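Transcriptional regulator (Rhodococcus jostii, PDB 5CYV) probably binds DNA as a MarR-family transcriptional regulator of p-hydroxycinnamate metabolism and binds p-coumaroyl-CoA as a ligand. Local coordinates at the interface of chains A and B. Sequence-based numbering; all coordinates share one arbitrary frame. Chains: chain A/B, Transcriptional regulator.

The interface of chains A and B. Residues chain A 44-45, 48, 106, 110; chain B 4-7.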
loop_
_atom_site.group_PDB
_atom_site.type_symbol
_atom_site.label_atom_id
_atom_site.label_comp_id
_atom_site.label_asym_id
_atom_site.label_seq_id
_atom_site.Cartn_x
_atom_site.Cartn_y
_atom_site.Cartn_z
ATOM N N VAL A 44 17.967 -6.258 -5.167
ATOM C CA VAL A 44 18.507 -4.898 -5.264
ATOM C C VAL A 44 19.387 -4.625 -4.063
ATOM O O VAL A 44 20.489 -4.098 -4.215
ATOM C CB VAL A 44 17.358 -3.859 -5.344
ATOM C CG1 VAL A 44 17.886 -2.428 -5.141
ATOM C CG2 VAL A 44 16.620 -4.002 -6.648
ATOM N N LEU A 45 18.874 -4.981 -2.883
ATOM C CA LEU A 45 19.711 -4.738 -1.716
ATOM C C LEU A 45 21.059 -5.482 -1.762
ATOM O O LEU A 45 22.090 -4.953 -1.384
ATOM C CB LEU A 45 18.934 -5.102 -0.443
ATOM C CG LEU A 45 17.753 -4.147 -0.142
ATOM C CD1 LEU A 45 16.774 -4.763 0.832
ATOM C CD2 LEU A 45 18.321 -2.853 0.454
ATOM N N GLU A 48 23.647 -3.769 -4.011
ATOM C CA GLU A 48 24.180 -2.458 -3.602
ATOM C C GLU A 48 25.619 -2.481 -3.081
ATOM O O GLU A 48 26.230 -1.441 -2.939
ATOM C CB GLU A 48 23.283 -1.828 -2.512
ATOM C CG GLU A 48 21.862 -1.438 -2.949
ATOM C CD GLU A 48 20.980 -0.839 -1.805
ATOM O OE1 GLU A 48 21.453 -0.545 -0.669
ATOM O OE2 GLU A 48 19.776 -0.690 -2.056
ATOM N N ARG A 106 19.257 -7.698 -12.169
ATOM C CA ARG A 106 18.877 -6.496 -11.414
ATOM C C ARG A 106 18.795 -5.272 -12.323
ATOM O O ARG A 106 17.852 -4.487 -12.233
ATOM C CB ARG A 106 19.876 -6.228 -10.285
ATOM C CG ARG A 106 19.332 -5.203 -9.263
ATOM C CD ARG A 106 20.347 -4.284 -8.844
ATOM N NE ARG A 106 20.549 -3.304 -9.862
ATOM C CZ ARG A 106 20.109 -2.056 -9.766
ATOM N NH1 ARG A 106 19.435 -1.680 -8.679
ATOM N NH2 ARG A 106 20.337 -1.192 -10.757
ATOM N N LYS A 110 15.320 -3.345 -13.049
ATOM C CA LYS A 110 15.163 -1.954 -12.614
ATOM C C LYS A 110 14.663 -1.043 -13.746
ATOM O O LYS A 110 13.958 -0.069 -13.500
ATOM C CB LYS A 110 16.470 -1.382 -12.040
ATOM C CG LYS A 110 16.316 0.111 -11.623
ATOM C CD LYS A 110 17.292 0.515 -10.543
ATOM C CE LYS A 110 16.975 1.906 -9.947
ATOM N NZ LYS A 110 17.036 2.985 -10.951
ATOM N N SER B 4 19.760 7.652 -7.789
ATOM C CA SER B 4 20.209 6.653 -6.809
ATOM C C SER B 4 19.783 5.231 -7.137
ATOM O O SER B 4 18.630 4.963 -7.496
ATOM C CB SER B 4 19.698 6.976 -5.401
ATOM O OG SER B 4 20.009 5.916 -4.511
ATOM N N GLN B 5 20.721 4.316 -6.966
ATOM C CA GLN B 5 20.442 2.915 -7.164
ATOM C C GLN B 5 19.892 2.266 -5.888
ATOM O O GLN B 5 19.494 1.093 -5.915
ATOM C CB GLN B 5 21.702 2.199 -7.648
ATOM C CG GLN B 5 22.245 2.814 -8.936
ATOM C CD GLN B 5 21.211 2.849 -10.053
ATOM O OE1 GLN B 5 20.764 1.808 -10.530
ATOM N NE2 GLN B 5 20.808 4.053 -10.455
ATOM N N ALA B 6 19.868 3.011 -4.780
ATOM C CA ALA B 6 19.546 2.379 -3.507
ATOM C C ALA B 6 18.031 2.141 -3.431
ATOM O O ALA B 6 17.186 3.026 -3.774
ATOM C CB ALA B 6 20.009 3.221 -2.316
ATOM N N LEU B 7 17.668 0.945 -2.958
ATOM C CA LEU B 7 16.239 0.581 -2.840
ATOM C C LEU B 7 15.471 1.621 -1.981
ATOM O O LEU B 7 14.375 2.034 -2.289
ATOM C CB LEU B 7 16.072 -0.839 -2.227
ATOM C CG LEU B 7 14.614 -1.286 -2.059
ATOM C CD1 LEU B 7 14.046 -1.446 -3.439
ATOM C CD2 LEU B 7 14.557 -2.575 -1.243
HETATM O O HOH W 1 17.110 5.322 -9.713
#
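The N-terminal arm of chain B, B:Ser4 to B:Leu7, lies between two helices of chain A, 37-47 and 100-121. A:Glu48, just beyond the first of these, sends its carboxylate to the start of the 3-10 helix 7-9 of chain B. Its chain is extended beyond CG (chi2 179°), which brings carboxylate OE2 to the backbone N of B:Leu7 at 2.8 Å. The bond is nearly straight, 171° at the hydrogen, although the donor sits somewhat above the carboxylate plane. An acid suits this place because it accepts the backbone N-H at the start of this short helix.

Beside this polar bond, B:Leu7 points its side chain, CG anti to its backbone N, towards helix 37-47. It crosses A:Val44 and A:Leu45 at about right angles: its CB meets branch CG1 of A:Val44 at 3.8 Å, while its CD2 rests on CG of A:Leu45 at 3.7 Å. Branched aliphatic residues suit such crossing, since their methyls fill the angles between chains.

On the other flank, A:Arg106 bends at chi2 and chi3; its long, multi-donor guanidinium can both lie edge-on against CG1 of A:Val44 and direct NH2 to the amide OE1 of B:Gln5 at 3.0 Å. The two flat groups are steeply turned, 71° apart, yet the donor lies in the carbonyl plane; the bond is distinctly bent, OE1 lies off the guanidinium plane and B:Gln5 is poorly ordered, so this grip is probably loose. An alanine in place of A:Arg106 would remove this donor and would probably leave the glutamine amide less restrained and A:Val44 less well packed. A:Lys110 crosses B:Gln5 at about a right angle, and its long, flexible chain, bent at chi4, lets NZ reach a water, 2.6 Å away, that also contacts the carbonyl O of B:Ser4 at 2.7 Å. Within the arm, B:Ala6 N donates to hydroxyl OG of B:Ser4, bracing the turn.

Repeated by the two-fold, this arm exchange contributes to holding the subunits together, in keeping with the dimers MarR regulators form.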